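Local structure of racemase, putative (Roseobacter denitrificans, 3TCS) at residues B[178-181]-B[182-186]; B[204-207]-B[208-212]; B[243-246]-B[247-251]; B[319-322]-B[323-327]. The protein probably acts as a magnesium-dependent enzyme of the mandelate racemase/muconate lactonizing family, and binds a magnesium ion together with D-alanine in its barrel. All blocks are in the same frame, centred on the assembly; numbering follows the deposited sequence.

How the contacts relate
All four contacts are local turns or helix ends of the TIM-barrel domain. The touching residues of contact 2 are all buried, and it carries the active-site magnesium and D-alanine; contacts 1, 3 and 4 are partly buried. Contacts 1 to 3 share helix 212-224: contact 1 packs on it, Pro212 of contact 2 begins it, and Ala248 and Leu249 of contact 3 lean on it. Pro212 also touches Gln244 and Val245 of contact 3. Chemistry follows place: a carboxylate grips a helix's first turn in contact 1, side-chain metal ligation rules contact 2, backbone carbonyls bind a second magnesium in contact 3, and contact 4, opposite contact 1 across the chain's centre, is mainly an apolar helix end.

Contact 1 (B[178-181]-B[182-186]); sequences RDEW and PGRTE
One face of the Trp181 indole is covered by the aliphatic part of Arg184, whose CD lies 3.5 Å from the centroid of the six-membered ring of Trp181, a CH-pi contact almost on the ring normal, with Arg184 CB over the pyrrole side. Pro182 O stands at the indole edge. The guanidinium does not stack: its plane is turned 82° from the ring and meets Trp181 CH2 with its own edge. The extended arginine chain gives the indole a run of methylenes to lie on; a serine in place of Trp181 would probably leave these methylenes without their cover.

Asp179 OD2 takes two bonds from Thr185, from N at 2.9 Å on its syn lone pair and from OG1 at 2.9 Å from above the carboxylate plane. Both tie the loop to the first turn of helix 184-196. Gly183, at the N-cap, suits the positive phi of the type II turn closed by Arg184 N to Trp181 O at 3.1 Å.

Arg184 also bonds Ile145 O and, from strand 165-169, Arg169 O, while Thr185 packs on Val218 and Glu186 salt-bridges Arg214, both of helix 212-224.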
loop_
_atom_site.group_PDB
_atom_site.type_symbol
_atom_site.label_atom_id
_atom_site.label_comp_id
_atom_site.label_asym_id
_atom_site.label_seq_id
_atom_site.Cartn_x
_atom_site.Cartn_y
_atom_site.Cartn_z
ATOM N N ARG B 178 2.605 24.996 5.199
ATOM C CA ARG B 178 1.824 25.877 6.064
ATOM C C ARG B 178 1.855 25.408 7.520
ATOM O O ARG B 178 1.920 24.210 7.794
ATOM C CB ARG B 178 0.379 25.962 5.557
ATOM C CG ARG B 178 0.267 26.634 4.186
ATOM C CD ARG B 178 -1.160 27.047 3.848
ATOM N NE ARG B 178 -1.993 25.930 3.403
ATOM C CZ ARG B 178 -1.838 25.292 2.245
ATOM N NH1 ARG B 178 -0.876 25.654 1.405
ATOM N NH2 ARG B 178 -2.650 24.292 1.925
ATOM N N ASP B 179 1.823 26.363 8.447
ATOM C CA ASP B 179 1.849 26.066 9.882
ATOM C C ASP B 179 0.410 25.926 10.390
ATOM O O ASP B 179 -0.531 26.314 9.694
ATOM C CB ASP B 179 2.551 27.207 10.628
ATOM C CG ASP B 179 3.181 26.759 11.937
ATOM O OD1 ASP B 179 2.787 25.701 12.472
ATOM O OD2 ASP B 179 4.072 27.476 12.441
ATOM N N GLU B 180 0.230 25.370 11.588
ATOM C CA GLU B 180 -1.118 25.209 12.149
ATOM C C GLU B 180 -1.766 26.595 12.156
ATOM O O GLU B 180 -2.973 26.741 11.960
ATOM C CB GLU B 180 -1.051 24.641 13.568
ATOM C CG GLU B 180 -2.400 24.186 14.119
ATOM C CD GLU B 180 -2.984 22.993 13.365
ATOM O OE1 GLU B 180 -2.325 22.474 12.441
ATOM O OE2 GLU B 180 -4.111 22.570 13.698
ATOM N N TRP B 181 -0.938 27.603 12.404
ATOM C CA TRP B 181 -1.339 29.004 12.366
ATOM C C TRP B 181 -0.047 29.804 12.326
ATOM O O TRP B 181 0.998 29.339 12.785
ATOM C CB TRP B 181 -2.232 29.405 13.558
ATOM C CG TRP B 181 -1.618 29.375 14.922
ATOM C CD1 TRP B 181 -0.687 30.242 15.437
ATOM C CD2 TRP B 181 -1.926 28.451 15.968
ATOM N NE1 TRP B 181 -0.404 29.907 16.743
ATOM C CE2 TRP B 181 -1.151 28.812 17.092
ATOM C CE3 TRP B 181 -2.789 27.349 16.066
ATOM C CZ2 TRP B 181 -1.212 28.109 18.301
ATOM C CZ3 TRP B 181 -2.850 26.652 17.265
ATOM C CH2 TRP B 181 -2.064 27.036 18.367
ATOM N N PRO B 182 -0.088 31.004 11.743
ATOM C CA PRO B 182 1.098 31.854 11.639
ATOM C C PRO B 182 1.923 32.002 12.915
ATOM O O PRO B 182 1.426 32.455 13.947
ATOM C CB PRO B 182 0.522 33.179 11.150
ATOM C CG PRO B 182 -0.607 32.721 10.264
ATOM C CD PRO B 182 -1.255 31.657 11.119
ATOM N N GLY B 183 3.187 31.593 12.829
ATOM C CA GLY B 183 4.099 31.709 13.952
ATOM C C GLY B 183 4.048 30.676 15.064
ATOM O O GLY B 183 4.804 30.787 16.029
ATOM N N ARG B 184 3.184 29.672 14.954
ATOM C CA ARG B 184 3.112 28.672 16.012
ATOM C C ARG B 184 4.442 27.948 16.237
ATOM O O ARG B 184 4.877 27.782 17.374
ATOM C CB ARG B 184 2.024 27.635 15.721
ATOM C CG ARG B 184 1.883 26.613 16.847
ATOM C CD ARG B 184 0.759 25.626 16.600
ATOM N NE ARG B 184 0.567 24.742 17.748
ATOM C CZ ARG B 184 1.369 23.728 18.060
ATOM N NH1 ARG B 184 2.427 23.456 17.307
ATOM N NH2 ARG B 184 1.120 22.989 19.129
ATOM N N THR B 185 5.088 27.521 15.159
ATOM C CA THR B 185 6.356 26.806 15.285
ATOM C C THR B 185 7.451 27.696 15.863
ATOM O O THR B 185 8.237 27.255 16.708
ATOM C CB THR B 185 6.809 26.239 13.928
ATOM O OG1 THR B 185 5.810 25.336 13.438
ATOM C CG2 THR B 185 8.130 25.485 14.076
ATOM N N GLU B 186 7.502 28.947 15.411
ATOM C CA GLU B 186 8.491 29.895 15.904
ATOM C C GLU B 186 8.342 30.098 17.412
ATOM O O GLU B 186 9.326 30.303 18.120
ATOM C CB GLU B 186 8.344 31.250 15.199
ATOM C CG GLU B 186 8.904 31.314 13.783
ATOM C CD GLU B 186 7.995 30.694 12.738
ATOM O OE1 GLU B 186 6.878 30.249 13.082
ATOM O OE2 GLU B 186 8.403 30.663 11.557
HETATM O O HOH W 1 2.743 24.001 14.521
HETATM O O HOH W 2 4.814 29.751 11.274
#

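Contact 2 (B[204-207]-B[208-212]); sequences IDAN and SCYTP. With MG (magnesium ion), chain J; DAL (D-alanine), chain L.
The backbone N of Asn207 and a metal-bound water converge on Asp205 OD1, at 3.0 Å from Asn207 N and 2.7 Å from the water oxygen. The first bond closes an Asx turn at the end of strand 201-205, where the enolase-type barrel presents its metal ligands. It reaches OD1 on the anti side, 26° out of the carboxylate plane. OD1 serves the turn and the water, while OD2 is the metal ligand. With CG anti to the backbone N (chi1 -164°), the carboxylate reaches the ion, and OD2 of Asp205 binds magnesium at 2.1 Å. Glu231, at the end of strand 229-231, and Glu257, just past strand 252-255, add two more ligands. D-alanine chelates through its N, 2.4 Å from magnesium, and its O, 2.0 Å away, and the water that touches Asp205 OD1 completes six ligands. Aspartate suits the place because its short chain can serve metal and backbone at once.

Beyond it the chain reverses in a type I' turn, held by Cys209 N to Ala206 O at 3.0 Å. Both central residues have positive phi, which asparagine tolerates well at Asn207; its side chain belongs to the D-alanine pocket. The buried hydroxyl of Ser208 is satisfied by Glu232 and by Tyr236 N. Tyr210 packs on Val218 of helix 212-224, and one face of its ring lies over Cys209 CB. Alanine is small enough to fit beside this tyrosine: Ala206 CB meets Tyr210 CE2 obliquely at 3.6 Å.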
loop_
_atom_site.group_PDB
_atom_site.type_symbol
_atom_site.label_atom_id
_atom_site.label_comp_id
_atom_site.label_asym_id
_atom_site.label_seq_id
_atom_site.Cartn_x
_atom_site.Cartn_y
_atom_site.Cartn_z
ATOM N N ILE B 204 10.970 17.243 18.152
ATOM C CA ILE B 204 9.860 17.867 17.451
ATOM C C ILE B 204 9.538 17.016 16.223
ATOM O O ILE B 204 10.408 16.318 15.699
ATOM C CB ILE B 204 10.184 19.334 17.069
ATOM C CG1 ILE B 204 8.879 20.114 16.891
ATOM C CG2 ILE B 204 11.025 19.380 15.803
ATOM C CD1 ILE B 204 9.048 21.628 16.946
ATOM N N ASP B 205 8.283 17.053 15.785
ATOM C CA ASP B 205 7.838 16.254 14.643
ATOM C C ASP B 205 7.038 17.162 13.717
ATOM O O ASP B 205 6.067 17.781 14.148
ATOM C CB ASP B 205 6.941 15.114 15.147
ATOM C CG ASP B 205 6.751 14.010 14.121
ATOM O OD1 ASP B 205 6.756 14.303 12.906
ATOM O OD2 ASP B 205 6.581 12.845 14.546
ATOM N N ALA B 206 7.433 17.244 12.450
ATOM C CA ALA B 206 6.737 18.111 11.496
ATOM C C ALA B 206 5.727 17.379 10.615
ATOM O O ALA B 206 5.048 17.993 9.790
ATOM C CB ALA B 206 7.755 18.838 10.621
ATOM N N ASN B 207 5.643 16.067 10.790
ATOM C CA ASN B 207 4.720 15.229 10.033
ATOM C C ASN B 207 4.559 15.583 8.552
ATOM O O ASN B 207 3.455 15.869 8.091
ATOM C CB ASN B 207 3.354 15.218 10.732
ATOM C CG ASN B 207 3.387 14.462 12.058
ATOM O OD1 ASN B 207 3.437 13.225 12.085
ATOM N ND2 ASN B 207 3.382 15.201 13.161
ATOM N N SER B 208 5.674 15.566 7.820
ATOM C CA SER B 208 5.699 15.831 6.378
ATOM C C SER B 208 5.241 17.212 5.914
ATOM O O SER B 208 4.836 17.378 4.765
ATOM C CB SER B 208 4.862 14.774 5.646
ATOM O OG SER B 208 5.434 13.483 5.759
ATOM N N CYS B 209 5.339 18.212 6.774
ATOM C CA CYS B 209 4.875 19.541 6.398
ATOM C C CYS B 209 5.725 20.395 5.458
ATOM O O CYS B 209 5.192 21.045 4.557
ATOM C CB CYS B 209 4.604 20.357 7.663
ATOM S SG CYS B 209 4.159 22.092 7.347
ATOM N N TYR B 210 7.037 20.373 5.654
ATOM C CA TYR B 210 7.952 21.246 4.918
ATOM C C TYR B 210 8.660 20.838 3.640
ATOM O O TYR B 210 8.816 19.662 3.329
ATOM C CB TYR B 210 9.039 21.721 5.882
ATOM C CG TYR B 210 8.524 22.262 7.192
ATOM C CD1 TYR B 210 7.647 23.344 7.222
ATOM C CD2 TYR B 210 8.948 21.719 8.408
ATOM C CE1 TYR B 210 7.206 23.881 8.429
ATOM C CE2 TYR B 210 8.510 22.251 9.626
ATOM C CZ TYR B 210 7.641 23.335 9.623
ATOM O OH TYR B 210 7.232 23.891 10.809
ATOM N N THR B 211 9.100 21.861 2.909
ATOM C CA THR B 211 9.892 21.683 1.701
ATOM C C THR B 211 11.292 21.687 2.316
ATOM O O THR B 211 11.469 22.168 3.436
ATOM C CB THR B 211 9.778 22.889 0.742
ATOM O OG1 THR B 211 10.150 24.089 1.438
ATOM C CG2 THR B 211 8.361 23.026 0.214
ATOM N N PRO B 212 12.301 21.151 1.611
ATOM C CA PRO B 212 13.646 21.148 2.193
ATOM C C PRO B 212 14.149 22.503 2.706
ATOM O O PRO B 212 14.707 22.580 3.802
ATOM C CB PRO B 212 14.504 20.589 1.061
ATOM C CG PRO B 212 13.580 19.605 0.429
ATOM C CD PRO B 212 12.273 20.375 0.358
HETATM MG MG MG J . 6.333 10.944 13.764
HETATM N N DAL L . 5.819 10.041 15.891
HETATM C CA DAL L . 4.549 10.781 15.995
HETATM C CB DAL L . 3.634 10.132 17.023
HETATM C C DAL L . 3.864 10.791 14.670
HETATM O O DAL L . 4.398 11.274 13.725
HETATM O O HOH W 3 6.288 11.875 11.883
#

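Contact 3 (B[243-246]-B[247-251]); sequences KQVT and DALDI. With MG (magnesium ion), chain K.
Lys243 and Asp247, one helical turn apart, slant across each other on the outer side of helix 239-248. The lysine runs extended from its backbone to CE, then bends at the last torsion (chi4 65°), which swings NZ toward the carboxylate, close to its plane, to a salt bridge of 3.6 Å with Asp247 OD2. The methylenes share the contact, Lys243 CG lying 3.5 Å from the same Asp247 OD2. NZ is also held by Met271 O, so a long flexible amine suits this place, spanning two acceptors. A methionine in place of Lys243 would probably leave the Asp247 carboxylate without its positive mate and Met271 O without this donor.

On the inner side Val245 and Leu249 lie alongside each other and point the same way, Val245 CG1 touching Leu249 CD1 at 3.5 Å. These branched apolar chains suit the buried face, Val245 resting on Val253 of strand 252-255 and Leu249 on Gln223 of helix 212-224. Between the two sides, the Thr246 hydroxyl is buried and satisfied by Ala273 O and Thr242 O.

Leu249 N still closes a helical bond to Val245 O at 2.9 Å, but Leu249 leaves helical geometry. Thr246 O is instead a metal ligand, 2.0 Å from a magnesium ion, with Leu249 O also at 2.0 Å. Four waters fill the remaining positions, two donating to Asp250 O and Ile251 O. This is a magnesium site at a helix C-terminus, made by two backbone carbonyls and four waters, within the beta-alpha-beta unit of strand 229-231, helix 239-248 and strand 252-255, and distinct from the D-alanine site.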
loop_
_atom_site.group_PDB
_atom_site.type_symbol
_atom_site.label_atom_id
_atom_site.label_comp_id
_atom_site.label_asym_id
_atom_site.label_seq_id
_atom_site.Cartn_x
_atom_site.Cartn_y
_atom_site.Cartn_z
ATOM N N LYS B 243 16.615 13.702 2.741
ATOM C CA LYS B 243 18.064 13.568 2.749
ATOM C C LYS B 243 18.764 14.923 2.671
ATOM O O LYS B 243 19.801 15.127 3.297
ATOM C CB LYS B 243 18.513 12.676 1.586
ATOM C CG LYS B 243 20.024 12.537 1.448
ATOM C CD LYS B 243 20.374 11.557 0.337
ATOM C CE LYS B 243 21.850 11.611 -0.025
ATOM N NZ LYS B 243 22.736 11.164 1.080
ATOM N N GLN B 244 18.196 15.845 1.902
ATOM C CA GLN B 244 18.777 17.179 1.758
ATOM C C GLN B 244 18.822 17.861 3.121
ATOM O O GLN B 244 19.805 18.509 3.479
ATOM C CB GLN B 244 17.937 18.020 0.797
ATOM C CG GLN B 244 18.632 19.282 0.321
ATOM C CD GLN B 244 17.715 20.181 -0.477
ATOM O OE1 GLN B 244 16.899 19.707 -1.271
ATOM N NE2 GLN B 244 17.850 21.488 -0.282
ATOM N N VAL B 245 17.741 17.703 3.879
ATOM C CA VAL B 245 17.640 18.287 5.209
ATOM C C VAL B 245 18.658 17.632 6.139
ATOM O O VAL B 245 19.413 18.312 6.834
ATOM C CB VAL B 245 16.216 18.099 5.779
ATOM C CG1 VAL B 245 16.111 18.746 7.161
ATOM C CG2 VAL B 245 15.198 18.713 4.827
ATOM N N THR B 246 18.672 16.304 6.152
ATOM C CA THR B 246 19.610 15.561 6.978
ATOM C C THR B 246 21.043 16.030 6.691
ATOM O O THR B 246 21.820 16.293 7.610
ATOM C CB THR B 246 19.506 14.046 6.689
ATOM O OG1 THR B 246 18.184 13.596 6.998
ATOM C CG2 THR B 246 20.512 13.260 7.517
ATOM N N ASP B 247 21.380 16.148 5.412
ATOM C CA ASP B 247 22.724 16.568 5.026
ATOM C C ASP B 247 23.063 18.001 5.429
ATOM O O ASP B 247 24.207 18.294 5.782
ATOM C CB ASP B 247 22.923 16.398 3.513
ATOM C CG ASP B 247 22.955 14.933 3.084
ATOM O OD1 ASP B 247 23.207 14.061 3.941
ATOM O OD2 ASP B 247 22.743 14.651 1.888
ATOM N N ALA B 248 22.071 18.887 5.398
ATOM C CA ALA B 248 22.291 20.293 5.738
ATOM C C ALA B 248 22.314 20.604 7.231
ATOM O O ALA B 248 23.006 21.528 7.663
ATOM C CB ALA B 248 21.233 21.157 5.060
ATOM N N LEU B 249 21.564 19.835 8.013
ATOM C CA LEU B 249 21.467 20.059 9.450
ATOM C C LEU B 249 22.351 19.177 10.318
ATOM O O LEU B 249 22.662 18.040 9.958
ATOM C CB LEU B 249 20.019 19.863 9.899
ATOM C CG LEU B 249 18.969 20.815 9.334
ATOM C CD1 LEU B 249 17.603 20.423 9.886
ATOM C CD2 LEU B 249 19.309 22.250 9.724
ATOM N N ASP B 250 22.748 19.716 11.469
ATOM C CA ASP B 250 23.563 18.979 12.428
ATOM C C ASP B 250 22.629 18.137 13.293
ATOM O O ASP B 250 22.931 16.991 13.616
ATOM C CB ASP B 250 24.351 19.933 13.329
ATOM C CG ASP B 250 25.452 20.670 12.584
ATOM O OD1 ASP B 250 26.213 20.009 11.844
ATOM O OD2 ASP B 250 25.562 21.906 12.748
ATOM N N ILE B 251 21.497 18.721 13.671
ATOM C CA ILE B 251 20.513 18.031 14.506
ATOM C C ILE B 251 20.080 16.732 13.824
ATOM O O ILE B 251 19.985 16.680 12.603
ATOM C CB ILE B 251 19.280 18.940 14.750
ATOM C CG1 ILE B 251 18.301 18.266 15.713
ATOM C CG2 ILE B 251 18.596 19.260 13.431
ATOM C CD1 ILE B 251 17.175 19.186 16.159
HETATM MG MG MG K . 22.889 16.100 9.340
HETATM O O HOH W 4 22.845 11.436 3.470
HETATM O O HOH W 5 24.635 16.564 8.422
HETATM O O HOH W 6 24.040 15.699 11.239
HETATM O O HOH W 7 21.146 15.490 10.528
HETATM O O HOH W 8 23.225 14.006 9.022
#

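Contact 4 (B[319-322]-B[323-327]); sequences MHLL and RAIPN
Leu321 and Ile325 meet at the C-terminal end of helix 314-322 in the TIM-barrel (enolase-type) domain, where the chain turns toward strand 332-335. The apolar contacts come first: Leu321 CD1 touches Ile325 CG2 at 3.6 Å, the two side chains slanting across one another. Ile325 has CG1 wedged between its backbone N and carbonyl carbon (chi1 63°), which leaves CG2 to face the leucine. More loosely, Leu322 CD2 lies 4.2 Å from Ile325 CD1. Branched aliphatic residues suit this spot because it faces helix 287-300, where Leu321 meets Leu291 and Ile325 meets Val294.

The backbone bonds show the helix unwinding. Arg323 N reaches His320 O at 3.2 Å from well above the carbonyl plane, besides a weak bond to Met319 O. Leu321 O takes two donors, Ile325 N at 3.0 Å almost in line with the carbonyl bond and Ala324 N at 2.9 Å from above its plane, so this single oxygen fastens the first turn after the helix.

Charged and aromatic groups face other parts of the fold. Arg323 bends at chi2 and chi3, and its guanidinium bonds Thr130 O and Leu133 O, whereas His320 meets Trp369 edge-to-face.

The last link is through solvent: one water donates to Leu322 O at 2.8 Å and to Ile325 O at 2.8 Å, bridging two carbonyls across the turn.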
loop_
_atom_site.group_PDB
_atom_site.type_symbol
_atom_site.label_atom_id
_atom_site.label_comp_id
_atom_site.label_asym_id
_atom_site.label_seq_id
_atom_site.Cartn_x
_atom_site.Cartn_y
_atom_site.Cartn_z
ATOM N N MET B 319 8.312 -1.639 23.521
ATOM C CA MET B 319 9.074 -1.771 24.759
ATOM C C MET B 319 9.873 -3.077 24.739
ATOM O O MET B 319 11.053 -3.093 25.086
ATOM C CB MET B 319 8.129 -1.750 25.968
ATOM C CG MET B 319 7.599 -0.364 26.307
ATOM S SD MET B 319 6.118 -0.412 27.344
ATOM C CE MET B 319 6.694 -1.441 28.734
ATOM N N HIS B 320 9.235 -4.171 24.330
ATOM C CA HIS B 320 9.933 -5.453 24.271
ATOM C C HIS B 320 11.049 -5.416 23.233
ATOM O O HIS B 320 12.146 -5.929 23.470
ATOM C CB HIS B 320 8.972 -6.596 23.923
ATOM C CG HIS B 320 8.202 -7.124 25.094
ATOM N ND1 HIS B 320 7.140 -6.449 25.658
ATOM C CD2 HIS B 320 8.336 -8.270 25.802
ATOM C CE1 HIS B 320 6.651 -7.157 26.660
ATOM N NE2 HIS B 320 7.359 -8.266 26.769
ATOM N N LEU B 321 10.769 -4.812 22.082
ATOM C CA LEU B 321 11.766 -4.723 21.024
ATOM C C LEU B 321 12.987 -3.931 21.492
ATOM O O LEU B 321 14.126 -4.351 21.280
ATOM C CB LEU B 321 11.175 -4.054 19.777
ATOM C CG LEU B 321 12.135 -3.957 18.581
ATOM C CD1 LEU B 321 12.335 -5.342 17.976
ATOM C CD2 LEU B 321 11.582 -3.007 17.537
ATOM N N LEU B 322 12.743 -2.791 22.136
ATOM C CA LEU B 322 13.828 -1.944 22.614
ATOM C C LEU B 322 14.687 -2.597 23.693
ATOM O O LEU B 322 15.829 -2.189 23.904
ATOM C CB LEU B 322 13.272 -0.607 23.115
ATOM C CG LEU B 322 12.755 0.347 22.030
ATOM C CD1 LEU B 322 12.152 1.574 22.688
ATOM C CD2 LEU B 322 13.901 0.760 21.099
ATOM N N ARG B 323 14.149 -3.608 24.371
ATOM C CA ARG B 323 14.906 -4.310 25.405
ATOM C C ARG B 323 15.720 -5.428 24.766
ATOM O O ARG B 323 16.444 -6.144 25.454
ATOM C CB ARG B 323 13.973 -4.932 26.451
ATOM C CG ARG B 323 13.333 -3.961 27.444
ATOM C CD ARG B 323 14.355 -3.288 28.368
ATOM N NE ARG B 323 15.269 -4.224 29.023
ATOM C CZ ARG B 323 16.222 -3.855 29.875
ATOM N NH1 ARG B 323 16.376 -2.573 30.179
ATOM N NH2 ARG B 323 17.040 -4.757 30.405
ATOM N N ALA B 324 15.605 -5.582 23.452
ATOM C CA ALA B 324 16.322 -6.655 22.782
ATOM C C ALA B 324 17.279 -6.267 21.654
ATOM O O ALA B 324 18.327 -6.887 21.498
ATOM C CB ALA B 324 15.323 -7.681 22.265
ATOM N N ILE B 325 16.949 -5.249 20.871
ATOM C CA ILE B 325 17.823 -4.898 19.754
ATOM C C ILE B 325 19.152 -4.277 20.189
ATOM O O ILE B 325 19.221 -3.578 21.198
ATOM C CB ILE B 325 17.093 -3.976 18.752
ATOM C CG1 ILE B 325 16.706 -2.659 19.418
ATOM C CG2 ILE B 325 15.844 -4.686 18.223
ATOM C CD1 ILE B 325 16.174 -1.623 18.433
ATOM N N PRO B 326 20.231 -4.531 19.425
ATOM C CA PRO B 326 21.569 -4.009 19.730
ATOM C C PRO B 326 21.813 -2.546 19.373
ATOM O O PRO B 326 22.795 -1.949 19.827
ATOM C CB PRO B 326 22.477 -4.935 18.929
ATOM C CG PRO B 326 21.680 -5.151 17.685
ATOM C CD PRO B 326 20.274 -5.409 18.241
ATOM N N ASN B 327 20.935 -1.973 18.561
ATOM C CA ASN B 327 21.089 -0.586 18.129
ATOM C C ASN B 327 19.864 0.258 18.481
ATOM O O ASN B 327 19.339 0.996 17.647
ATOM C CB ASN B 327 21.337 -0.550 16.614
ATOM C CG ASN B 327 20.228 -1.240 15.822
ATOM O OD1 ASN B 327 19.595 -2.181 16.312
ATOM N ND2 ASN B 327 20.000 -0.787 14.588
HETATM O O HOH W 9 18.330 -3.419 23.802
#